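Local coordinates for PA1221 (Pseudomonas aeruginosa, PDB 4DG8), which belongs to the ANL superfamily of AMP-binding enzymes, carries a phosphopantetheine attachment site near its C terminus, and is modelled with adenosine monophosphate bound, at residues 63-68 with 147-152; 69-74 with 151-156; 109-114 with 479-484; 436-441 with 473-478. All coordinates share one frame; numbering follows the deposited sequence.

Interaction 1 of 4, residues 63-68 with 147-152; sequences EQLSDY and RHLPAA
The phenol ring of Tyr68 has Leu149 CD1 over one face, in a CH-pi contact 4.1 Å from the ring centroid and 16° off the normal, displaced toward the CD2-CE2 rim. Pro150 comes to the same ring obliquely, with its CD 3.7 Å from Tyr68 CE1. This is how, in the AMP-binding domain of an ANL-family protein, the loop that follows edge strand 143-145 of the seven-stranded sheet lies against helix 55-72. Tyr68 CG stands anti to the backbone N (chi1 168°), and the ring beyond it crosses the Leu149 side chain at about a right angle. The two methyls of Leu149 divide the work. CD2 lies 3.9 Å from Tyr68 CZ and equally far from OH, whereas CD1, besides covering the ring, presses on Leu65 CD1 at 3.5 Å, closer than carbons usually pack. Val144 of the edge strand touches both Tyr68 and Leu149, and Leu65 continues the apolar layer onto Cys93 and Ala96 of helix 88-99. Two residues beyond Pro150, contact passes from side chain to backbone: the CB of Ala152 sits on the helix itself, 3.6 Å from Tyr68 CA. Beside it Asp67 is the polar anchor. Its OD1 is engaged by Arg158 in a salt bridge, while OD2 accepts a hydrogen bond from a water that also donates to Ala152 O, each link being 2.7 Å long.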
# COMPACT_ATOMS: atom_id res chain seq x y z
N GLU A 63 7.33 16.34 -17.89
CA GLU A 63 7.09 17.77 -18.08
C GLU A 63 6.09 17.99 -19.21
O GLU A 63 5.15 18.77 -19.07
CB GLU A 63 8.39 18.54 -18.33
CG GLU A 63 9.28 18.69 -17.08
CD GLU A 63 10.48 19.63 -17.29
OE1 GLU A 63 11.06 19.66 -18.40
OE2 GLU A 63 10.83 20.35 -16.33
N GLN A 64 6.29 17.29 -20.33
CA GLN A 64 5.36 17.42 -21.47
C GLN A 64 3.91 17.01 -21.13
O GLN A 64 2.92 17.76 -21.39
CB GLN A 64 5.88 16.63 -22.67
CG GLN A 64 5.02 16.79 -23.91
CD GLN A 64 5.55 16.00 -25.08
OE1 GLN A 64 6.67 15.49 -25.05
NE2 GLN A 64 4.74 15.89 -26.13
N LEU A 65 3.78 15.83 -20.53
CA LEU A 65 2.47 15.39 -20.08
C LEU A 65 1.87 16.40 -19.09
O LEU A 65 0.67 16.68 -19.11
CB LEU A 65 2.57 13.99 -19.44
CG LEU A 65 1.25 13.44 -18.89
CD1 LEU A 65 0.17 13.51 -19.97
CD2 LEU A 65 1.44 12.00 -18.41
N SER A 66 2.71 16.96 -18.23
CA SER A 66 2.26 17.95 -17.26
C SER A 66 1.74 19.18 -18.00
O SER A 66 0.83 19.84 -17.53
CB SER A 66 3.36 18.31 -16.26
OG SER A 66 2.97 19.42 -15.45
N ASP A 67 2.34 19.48 -19.15
CA ASP A 67 1.86 20.59 -19.95
C ASP A 67 0.41 20.33 -20.34
O ASP A 67 -0.46 21.22 -20.24
CB ASP A 67 2.70 20.78 -21.20
CG ASP A 67 4.05 21.37 -20.91
OD1 ASP A 67 4.19 22.00 -19.85
OD2 ASP A 67 4.97 21.20 -21.76
N TYR A 68 0.14 19.11 -20.79
CA TYR A 68 -1.24 18.72 -21.09
C TYR A 68 -2.21 18.80 -19.85
O TYR A 68 -3.32 19.39 -19.90
CB TYR A 68 -1.24 17.33 -21.74
CG TYR A 68 -2.61 16.69 -21.85
CD1 TYR A 68 -3.38 16.85 -22.99
CD2 TYR A 68 -3.11 15.92 -20.81
CE1 TYR A 68 -4.63 16.26 -23.09
CE2 TYR A 68 -4.35 15.33 -20.89
CZ TYR A 68 -5.11 15.50 -22.03
OH TYR A 68 -6.35 14.91 -22.10
N ARG A 147 -1.14 7.38 -24.79
CA ARG A 147 -0.23 7.39 -25.93
C ARG A 147 -0.78 8.27 -27.04
O ARG A 147 -0.08 8.63 -27.99
CB ARG A 147 0.02 5.96 -26.42
CG ARG A 147 0.92 5.15 -25.50
CD ARG A 147 1.00 3.67 -25.87
NE ARG A 147 1.62 2.91 -24.78
CZ ARG A 147 0.99 2.55 -23.67
NH1 ARG A 147 -0.30 2.85 -23.52
NH2 ARG A 147 1.63 1.88 -22.71
N HIS A 148 -2.07 8.55 -26.96
CA HIS A 148 -2.75 9.33 -28.00
C HIS A 148 -3.07 10.81 -27.75
O HIS A 148 -3.85 11.41 -28.49
CB HIS A 148 -3.85 8.52 -28.68
CG HIS A 148 -3.31 7.35 -29.44
ND1 HIS A 148 -2.97 6.16 -28.84
CD2 HIS A 148 -2.99 7.21 -30.75
CE1 HIS A 148 -2.50 5.32 -29.74
NE2 HIS A 148 -2.50 5.94 -30.91
N LEU A 149 -2.54 11.37 -26.66
CA LEU A 149 -2.81 12.77 -26.29
C LEU A 149 -2.31 13.82 -27.29
O LEU A 149 -1.29 13.63 -27.95
CB LEU A 149 -2.23 13.08 -24.92
CG LEU A 149 -2.65 12.13 -23.80
CD1 LEU A 149 -1.98 12.52 -22.50
CD2 LEU A 149 -4.16 12.12 -23.64
N PRO A 150 -3.05 14.94 -27.38
CA PRO A 150 -2.72 16.08 -28.23
C PRO A 150 -1.65 16.98 -27.61
O PRO A 150 -1.49 17.01 -26.39
CB PRO A 150 -4.06 16.83 -28.32
CG PRO A 150 -4.71 16.55 -27.02
CD PRO A 150 -4.32 15.15 -26.65
N ALA A 151 -0.94 17.71 -28.47
CA ALA A 151 0.10 18.64 -28.03
C ALA A 151 -0.47 19.75 -27.13
O ALA A 151 -1.58 20.23 -27.34
CB ALA A 151 0.80 19.26 -29.24
N ALA A 152 0.30 20.15 -26.12
CA ALA A 152 -0.09 21.30 -25.31
C ALA A 152 1.03 22.32 -25.28
O ALA A 152 2.19 21.97 -25.50
CB ALA A 152 -0.49 20.86 -23.90
O HOH W 1 4.12 20.55 -24.24

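Interaction 2 of 4, residues 69-74 with 151-156; sequences LLEHYP and AAPASV
Glu71 touches the loop with its carboxylate: OE1 lies 3.4 Å from Ala152 CB, and OE2 stands 3.9 Å from Pro153 CD. The side chain crosses the proline ring at about a right angle, and the ring atom it meets is CD, next to the proline nitrogen. A second, lighter touch is made one residue earlier on the helix, where Leu70 CD1 approaches Ser155 OG at 4.0 Å. What places the carboxylate is an extended chain: Glu71 CG is anti to the backbone N (chi1 171°) and CD is anti to CA (chi2 172°), reaching outward from the last turn of helix 55-72 to the loop that runs from strand 143-145 toward strand 166-172. Behind these contacts, Ser155 is positioned through its backbone N, which hydrogen-bonds Asp67 OD1 one turn back on the helix. Leu70 is set against Arg158 and Pro159 farther along the loop, and Leu69 faces inward onto Ala96 and Ile97 of helix 88-99. The helix ends at His72; Tyr73 is the first residue to leave helical torsions, though its N still bonds Leu69 O. Chemically, the contact between the two segments has no hydrogen bond or salt bridge across it; carboxylate oxygens rest on aliphatic carbon at the protein surface, which implies simple van der Waals packing, with directional polar anchoring supplied by Asp67 nearby.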
# COMPACT_ATOMS: atom_id res chain seq x y z
N LEU A 69 -1.77 18.22 -18.74
CA LEU A 69 -2.58 18.23 -17.52
C LEU A 69 -2.91 19.65 -17.08
O LEU A 69 -4.04 19.96 -16.69
CB LEU A 69 -1.87 17.48 -16.39
CG LEU A 69 -1.51 16.02 -16.65
CD1 LEU A 69 -0.92 15.39 -15.38
CD2 LEU A 69 -2.76 15.25 -17.12
N LEU A 70 -1.91 20.52 -17.11
CA LEU A 70 -2.11 21.90 -16.68
C LEU A 70 -3.02 22.62 -17.65
O LEU A 70 -3.78 23.50 -17.24
CB LEU A 70 -0.77 22.63 -16.55
CG LEU A 70 -0.04 22.17 -15.30
CD1 LEU A 70 1.39 22.69 -15.24
CD2 LEU A 70 -0.84 22.52 -14.04
N GLU A 71 -2.95 22.26 -18.93
CA GLU A 71 -3.87 22.86 -19.89
C GLU A 71 -5.32 22.54 -19.53
O GLU A 71 -6.18 23.41 -19.60
CB GLU A 71 -3.56 22.44 -21.33
CG GLU A 71 -4.65 22.90 -22.29
CD GLU A 71 -4.31 22.67 -23.75
OE1 GLU A 71 -3.84 21.55 -24.09
OE2 GLU A 71 -4.52 23.61 -24.55
N HIS A 72 -5.59 21.30 -19.15
CA HIS A 72 -6.95 20.94 -18.70
C HIS A 72 -7.26 21.42 -17.27
O HIS A 72 -8.37 21.85 -16.98
CB HIS A 72 -7.19 19.44 -18.78
CG HIS A 72 -7.15 18.89 -20.17
ND1 HIS A 72 -6.22 19.29 -21.11
CD2 HIS A 72 -7.92 17.95 -20.79
CE1 HIS A 72 -6.41 18.63 -22.23
NE2 HIS A 72 -7.44 17.81 -22.07
N TYR A 73 -6.28 21.32 -16.37
CA TYR A 73 -6.50 21.70 -14.97
C TYR A 73 -5.41 22.67 -14.49
O TYR A 73 -4.44 22.26 -13.88
CB TYR A 73 -6.61 20.44 -14.08
CG TYR A 73 -7.70 19.51 -14.59
CD1 TYR A 73 -9.04 19.76 -14.30
CD2 TYR A 73 -7.39 18.42 -15.40
CE1 TYR A 73 -10.03 18.95 -14.78
CE2 TYR A 73 -8.38 17.60 -15.90
CZ TYR A 73 -9.70 17.87 -15.59
OH TYR A 73 -10.71 17.06 -16.07
N PRO A 74 -5.59 23.97 -14.79
CA PRO A 74 -4.54 24.97 -14.55
C PRO A 74 -4.28 25.31 -13.07
O PRO A 74 -3.20 25.82 -12.75
CB PRO A 74 -5.05 26.20 -15.33
CG PRO A 74 -6.54 26.02 -15.38
CD PRO A 74 -6.79 24.54 -15.43
N ALA A 151 -0.94 17.71 -28.47
CA ALA A 151 0.10 18.64 -28.03
C ALA A 151 -0.47 19.75 -27.13
O ALA A 151 -1.58 20.23 -27.34
CB ALA A 151 0.80 19.26 -29.24
N ALA A 152 0.30 20.15 -26.12
CA ALA A 152 -0.09 21.30 -25.31
C ALA A 152 1.03 22.32 -25.28
O ALA A 152 2.19 21.97 -25.50
CB ALA A 152 -0.49 20.86 -23.90
N PRO A 153 0.69 23.59 -25.01
CA PRO A 153 1.70 24.65 -24.92
C PRO A 153 2.66 24.36 -23.78
O PRO A 153 2.20 23.95 -22.71
CB PRO A 153 0.87 25.90 -24.58
CG PRO A 153 -0.55 25.54 -24.90
CD PRO A 153 -0.66 24.07 -24.66
N ALA A 154 3.96 24.56 -23.99
CA ALA A 154 4.92 24.29 -22.92
C ALA A 154 4.64 25.23 -21.74
O ALA A 154 4.60 26.45 -21.91
CB ALA A 154 6.33 24.45 -23.41
N SER A 155 4.45 24.66 -20.56
CA SER A 155 4.06 25.45 -19.40
C SER A 155 5.05 26.57 -19.15
O SER A 155 6.26 26.34 -19.07
CB SER A 155 3.92 24.59 -18.15
OG SER A 155 3.74 25.40 -17.00
N VAL A 156 4.54 27.79 -19.02
CA VAL A 156 5.38 28.93 -18.69
C VAL A 156 5.97 28.72 -17.30
O VAL A 156 7.18 28.90 -17.10
CB VAL A 156 4.58 30.25 -18.75
CG1 VAL A 156 5.41 31.39 -18.16
CG2 VAL A 156 4.18 30.56 -20.18

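Interaction 3 of 4, residues 109-114 with 479-484; sequences LKQPAA and LPTWQR
Gln111 reaches Thr481 with the amide at its tip. From CB the chain turns to CG, anti to the carbonyl carbon, and the chain bends at chi2 (-56°), which swings CD across toward the start of the short 3-10 segment 481-483. There the two ends of the amide are both used. OE1 accepts the backbone N-H of Thr481 at 2.8 Å, in the carbonyl plane and on a lone pair; the bond is nearly straight. The same oxygen lies 3.2 Å from Pro480 CA. NE2 donates to Thr481 OG1 over 2.8 Å, at 175° and only 1° out of the amide plane, so the pair of bonds to a single residue fixes the rotation of the flat group. A weak hydrogen bond from NE2 to Asp108 OD2 adds a second partner. In fold terms this joins two distant parts of an ANL-family protein: the N-cap region of helix 113-123, inside the AMP-binding domain, and the loop between helix 473-478 and strand 487-490 in the C-terminal part of the modelled chain. Pro112, at the N-cap position, meets that loop too, and does so tip to tip with Arg484: its CG approaches NH2 to 3.4 Å at the edge of the guanidinium, near its plane. Arg484 is held from its own side by NE, which donates to Leu479 O at 3.0 Å from above the carbonyl plane. Its NH2 also donates to a water, and that water in turn donates to Lys110 O.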
# COMPACT_ATOMS: atom_id res chain seq x y z
N LEU A 109 -9.79 -0.42 -14.35
CA LEU A 109 -10.89 -0.35 -15.30
C LEU A 109 -11.55 -1.72 -15.52
O LEU A 109 -12.61 -1.81 -16.14
CB LEU A 109 -10.44 0.30 -16.62
CG LEU A 109 -10.25 1.83 -16.53
CD1 LEU A 109 -9.67 2.42 -17.80
CD2 LEU A 109 -11.56 2.53 -16.19
N LYS A 110 -10.96 -2.77 -14.96
CA LYS A 110 -11.56 -4.09 -15.02
C LYS A 110 -12.50 -4.36 -13.84
O LYS A 110 -13.13 -5.40 -13.78
CB LYS A 110 -10.49 -5.18 -15.11
CG LYS A 110 -9.66 -5.14 -16.38
N GLN A 111 -12.59 -3.41 -12.90
CA GLN A 111 -13.60 -3.47 -11.85
C GLN A 111 -14.93 -3.01 -12.44
O GLN A 111 -14.94 -2.40 -13.50
CB GLN A 111 -13.22 -2.58 -10.67
CG GLN A 111 -11.96 -3.02 -9.94
CD GLN A 111 -12.05 -4.46 -9.44
OE1 GLN A 111 -13.12 -4.93 -9.05
NE2 GLN A 111 -10.93 -5.16 -9.46
N PRO A 112 -16.06 -3.31 -11.76
CA PRO A 112 -17.37 -2.85 -12.26
C PRO A 112 -17.43 -1.33 -12.37
O PRO A 112 -17.04 -0.62 -11.45
CB PRO A 112 -18.33 -3.32 -11.16
CG PRO A 112 -17.67 -4.52 -10.57
CD PRO A 112 -16.19 -4.19 -10.59
N ALA A 113 -17.95 -0.85 -13.49
CA ALA A 113 -17.97 0.58 -13.76
C ALA A 113 -18.74 1.37 -12.70
O ALA A 113 -18.34 2.48 -12.34
CB ALA A 113 -18.51 0.85 -15.15
N ALA A 114 -19.83 0.82 -12.17
CA ALA A 114 -20.59 1.54 -11.15
C ALA A 114 -19.73 1.82 -9.91
O ALA A 114 -19.76 2.92 -9.32
CB ALA A 114 -21.88 0.77 -10.77
N LEU A 479 -19.70 -6.05 -6.14
CA LEU A 479 -18.48 -5.94 -5.34
C LEU A 479 -17.24 -5.86 -6.22
O LEU A 479 -17.21 -6.37 -7.34
CB LEU A 479 -18.36 -7.13 -4.37
CG LEU A 479 -19.48 -7.34 -3.33
CD1 LEU A 479 -19.29 -8.68 -2.61
CD2 LEU A 479 -19.56 -6.18 -2.33
N PRO A 480 -16.19 -5.19 -5.71
CA PRO A 480 -14.93 -5.27 -6.45
C PRO A 480 -14.42 -6.72 -6.42
O PRO A 480 -14.75 -7.46 -5.49
CB PRO A 480 -14.01 -4.34 -5.66
CG PRO A 480 -14.59 -4.29 -4.30
CD PRO A 480 -16.07 -4.42 -4.47
N THR A 481 -13.66 -7.11 -7.44
CA THR A 481 -13.21 -8.49 -7.56
C THR A 481 -12.60 -8.99 -6.25
O THR A 481 -12.91 -10.10 -5.79
CB THR A 481 -12.18 -8.68 -8.70
OG1 THR A 481 -11.08 -7.77 -8.52
CG2 THR A 481 -12.82 -8.44 -10.07
N TRP A 482 -11.76 -8.16 -5.63
CA TRP A 482 -10.98 -8.59 -4.47
C TRP A 482 -11.84 -8.86 -3.22
O TRP A 482 -11.36 -9.47 -2.27
CB TRP A 482 -9.87 -7.58 -4.17
CG TRP A 482 -10.36 -6.30 -3.57
CD1 TRP A 482 -10.72 -5.16 -4.23
CD2 TRP A 482 -10.53 -6.02 -2.17
NE1 TRP A 482 -11.12 -4.19 -3.33
CE2 TRP A 482 -11.01 -4.70 -2.06
CE3 TRP A 482 -10.33 -6.77 -1.00
CZ2 TRP A 482 -11.29 -4.10 -0.83
CZ3 TRP A 482 -10.61 -6.17 0.23
CH2 TRP A 482 -11.08 -4.85 0.30
N GLN A 483 -13.09 -8.40 -3.22
CA GLN A 483 -14.01 -8.68 -2.12
C GLN A 483 -14.99 -9.83 -2.38
O GLN A 483 -15.78 -10.17 -1.50
CB GLN A 483 -14.84 -7.45 -1.78
CG GLN A 483 -14.04 -6.30 -1.22
CD GLN A 483 -14.93 -5.13 -0.83
OE1 GLN A 483 -16.15 -5.19 -0.95
NE2 GLN A 483 -14.31 -4.05 -0.35
N ARG A 484 -14.98 -10.39 -3.58
CA ARG A 484 -15.93 -11.46 -3.90
C ARG A 484 -15.42 -12.78 -3.36
O ARG A 484 -14.30 -13.18 -3.66
CB ARG A 484 -16.13 -11.59 -5.41
CG ARG A 484 -16.80 -10.39 -6.05
CD ARG A 484 -16.64 -10.46 -7.55
NE ARG A 484 -17.06 -9.24 -8.21
CZ ARG A 484 -16.93 -9.02 -9.51
NH1 ARG A 484 -16.38 -9.95 -10.29
NH2 ARG A 484 -17.34 -7.87 -10.03
O HOH W 2 -15.68 -6.76 -12.63

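Interaction 4 of 4, residues 436-441 with 473-478; sequences QRFRRQ and QALLRQ
Segment 436-441, which begins on helix 431-439, faces helix 473-478, and Phe438 and Leu475 have the nearest CA atoms, 7.7 Å apart. The contact packs together two helices from the C-terminal part of an ANL-family chain. Leu475 reaches between the side chains opposite, its CG anti to the backbone N (chi1 175°), and each of its methyls meets a different flat group. CD2 stands over the centre of the Phe438 ring, 3.6 Å from the centroid and 2° off the normal, so that all six ring carbons are at almost equal distance: a CH-pi contact of nearly axial geometry. CD1 lies instead over one face of the Arg437 guanidinium, 3.3 Å above its plane and toward the rim, with NE and CZ both at 3.5 Å. The arginine reaches this place by an extended chain, its CG anti to the backbone N. Gln441, farther along the chain, closes on the leucine from another direction: its chain is bent at chi2, and OE1 packs against both CB and CD2 of Leu475 at 3.7 Å. The neighbouring Leu476 uses a different part of the phenyl group. Its CD2 touches CZ at 3.8 Å, at the edge and near the ring plane, the two side chains crossing at about a right angle. No hydrogen bond links the two segments; the leucine methyls pack on an aromatic ring, a guanidinium face and an amide. Around it, Pro472 and Pro485 also touch Phe438, Pro485 touches Leu476 as well, and Arg439 turns to a salt bridge with Asp446 on strand 444-454, which with strand 457-466 connects the helices.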
# COMPACT_ATOMS: atom_id res chain seq x y z
N GLN A 436 -22.27 -8.74 7.42
CA GLN A 436 -23.57 -8.18 7.75
C GLN A 436 -24.28 -7.78 6.46
O GLN A 436 -25.50 -7.91 6.34
CB GLN A 436 -23.42 -6.99 8.70
CG GLN A 436 -24.74 -6.29 9.05
CD GLN A 436 -25.77 -7.22 9.69
OE1 GLN A 436 -26.93 -7.24 9.28
NE2 GLN A 436 -25.34 -7.98 10.69
N ARG A 437 -23.50 -7.33 5.49
CA ARG A 437 -24.02 -6.98 4.18
C ARG A 437 -24.59 -8.19 3.41
O ARG A 437 -25.65 -8.10 2.77
CB ARG A 437 -22.95 -6.26 3.36
CG ARG A 437 -23.43 -5.81 2.01
CD ARG A 437 -22.43 -4.89 1.31
NE ARG A 437 -23.04 -4.39 0.07
CZ ARG A 437 -22.37 -3.88 -0.96
NH1 ARG A 437 -21.04 -3.78 -0.93
NH2 ARG A 437 -23.05 -3.47 -2.03
N PHE A 438 -23.90 -9.33 3.48
CA PHE A 438 -24.46 -10.57 2.94
C PHE A 438 -25.76 -10.96 3.65
O PHE A 438 -26.73 -11.38 3.01
CB PHE A 438 -23.45 -11.73 3.03
CG PHE A 438 -22.58 -11.88 1.80
CD1 PHE A 438 -22.99 -12.69 0.75
CD2 PHE A 438 -21.36 -11.22 1.70
CE1 PHE A 438 -22.19 -12.84 -0.38
CE2 PHE A 438 -20.56 -11.37 0.57
CZ PHE A 438 -20.98 -12.18 -0.47
N ARG A 439 -25.78 -10.83 4.98
CA ARG A 439 -26.99 -11.15 5.75
C ARG A 439 -28.23 -10.43 5.22
O ARG A 439 -29.34 -10.96 5.28
CB ARG A 439 -26.82 -10.81 7.23
CG ARG A 439 -26.13 -11.88 8.05
CD ARG A 439 -26.26 -11.58 9.53
NE ARG A 439 -25.27 -12.33 10.30
CZ ARG A 439 -24.01 -11.95 10.46
NH1 ARG A 439 -23.59 -10.81 9.91
NH2 ARG A 439 -23.17 -12.69 11.17
N ARG A 440 -28.03 -9.22 4.71
CA ARG A 440 -29.13 -8.36 4.28
C ARG A 440 -29.71 -8.69 2.89
O ARG A 440 -30.73 -8.11 2.50
CB ARG A 440 -28.74 -6.88 4.38
CG ARG A 440 -28.50 -6.40 5.82
CD ARG A 440 -28.45 -4.89 5.92
NE ARG A 440 -27.33 -4.33 5.17
CZ ARG A 440 -26.33 -3.65 5.72
NH1 ARG A 440 -26.31 -3.43 7.03
NH2 ARG A 440 -25.35 -3.19 4.95
N GLN A 441 -29.07 -9.60 2.15
CA GLN A 441 -29.69 -10.10 0.92
C GLN A 441 -30.95 -10.86 1.32
O GLN A 441 -30.98 -11.56 2.34
CB GLN A 441 -28.75 -11.02 0.14
CG GLN A 441 -27.39 -10.44 -0.17
CD GLN A 441 -27.44 -9.25 -1.12
OE1 GLN A 441 -27.00 -8.16 -0.78
NE2 GLN A 441 -27.99 -9.47 -2.32
N GLN A 473 -25.90 -13.62 -5.82
CA GLN A 473 -25.15 -13.30 -7.04
C GLN A 473 -25.16 -11.81 -7.39
O GLN A 473 -24.18 -11.27 -7.92
CB GLN A 473 -25.71 -14.11 -8.22
CG GLN A 473 -25.52 -15.61 -8.08
CD GLN A 473 -24.07 -15.98 -7.85
OE1 GLN A 473 -23.18 -15.53 -8.59
NE2 GLN A 473 -23.82 -16.78 -6.82
N ALA A 474 -26.28 -11.16 -7.08
CA ALA A 474 -26.46 -9.75 -7.42
C ALA A 474 -25.53 -8.88 -6.58
O ALA A 474 -25.12 -7.80 -7.03
CB ALA A 474 -27.91 -9.32 -7.24
N LEU A 475 -25.22 -9.33 -5.37
CA LEU A 475 -24.24 -8.65 -4.54
C LEU A 475 -22.83 -8.82 -5.10
O LEU A 475 -22.08 -7.85 -5.24
CB LEU A 475 -24.30 -9.15 -3.10
CG LEU A 475 -23.24 -8.61 -2.14
CD1 LEU A 475 -23.22 -7.08 -2.12
CD2 LEU A 475 -23.47 -9.17 -0.75
N LEU A 476 -22.47 -10.06 -5.43
CA LEU A 476 -21.16 -10.35 -6.01
C LEU A 476 -20.89 -9.49 -7.25
O LEU A 476 -19.79 -8.95 -7.41
CB LEU A 476 -21.04 -11.83 -6.38
CG LEU A 476 -21.20 -12.83 -5.23
CD1 LEU A 476 -21.06 -14.24 -5.75
CD2 LEU A 476 -20.18 -12.55 -4.15
N ARG A 477 -21.89 -9.37 -8.12
CA ARG A 477 -21.79 -8.50 -9.29
C ARG A 477 -21.43 -7.05 -8.95
O ARG A 477 -20.81 -6.36 -9.75
CB ARG A 477 -23.09 -8.54 -10.09
CG ARG A 477 -23.30 -9.81 -10.88
CD ARG A 477 -24.42 -9.63 -11.88
NE ARG A 477 -25.73 -9.55 -11.24
CZ ARG A 477 -26.53 -10.60 -11.05
NH1 ARG A 477 -26.14 -11.81 -11.44
NH2 ARG A 477 -27.71 -10.44 -10.46
N GLN A 478 -21.86 -6.57 -7.77
CA GLN A 478 -21.61 -5.18 -7.38
C GLN A 478 -20.31 -4.96 -6.61
O GLN A 478 -19.87 -3.82 -6.43
CB GLN A 478 -22.77 -4.66 -6.55
CG GLN A 478 -24.05 -4.43 -7.34
CD GLN A 478 -25.12 -3.79 -6.49
OE1 GLN A 478 -25.94 -4.48 -5.89
NE2 GLN A 478 -25.11 -2.46 -6.41

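How the interactions relate
Running from the N terminus, helix 55-72 opens interactions 1 and 2, and the loop after strand 143-145 closes both; they share Ala151 and Ala152 and tie that helix to the loop beyond an edge strand of the large sheet. Before they close, residues 109-114 open interaction 3, whose partner comes 365 residues later, so its long loop crosses those of interactions 1 and 2. Interaction 4 opens and closes within that span, joining two helices that a pair of strands separates along the chain. Its helix 473-478 leads straight into residues 479-484, so interactions 3 and 4 touch, with Leu479 CD2 packed on Arg437 NH1, whereas interactions 1 and 2 lie about 30 Å or more away, centre to centre.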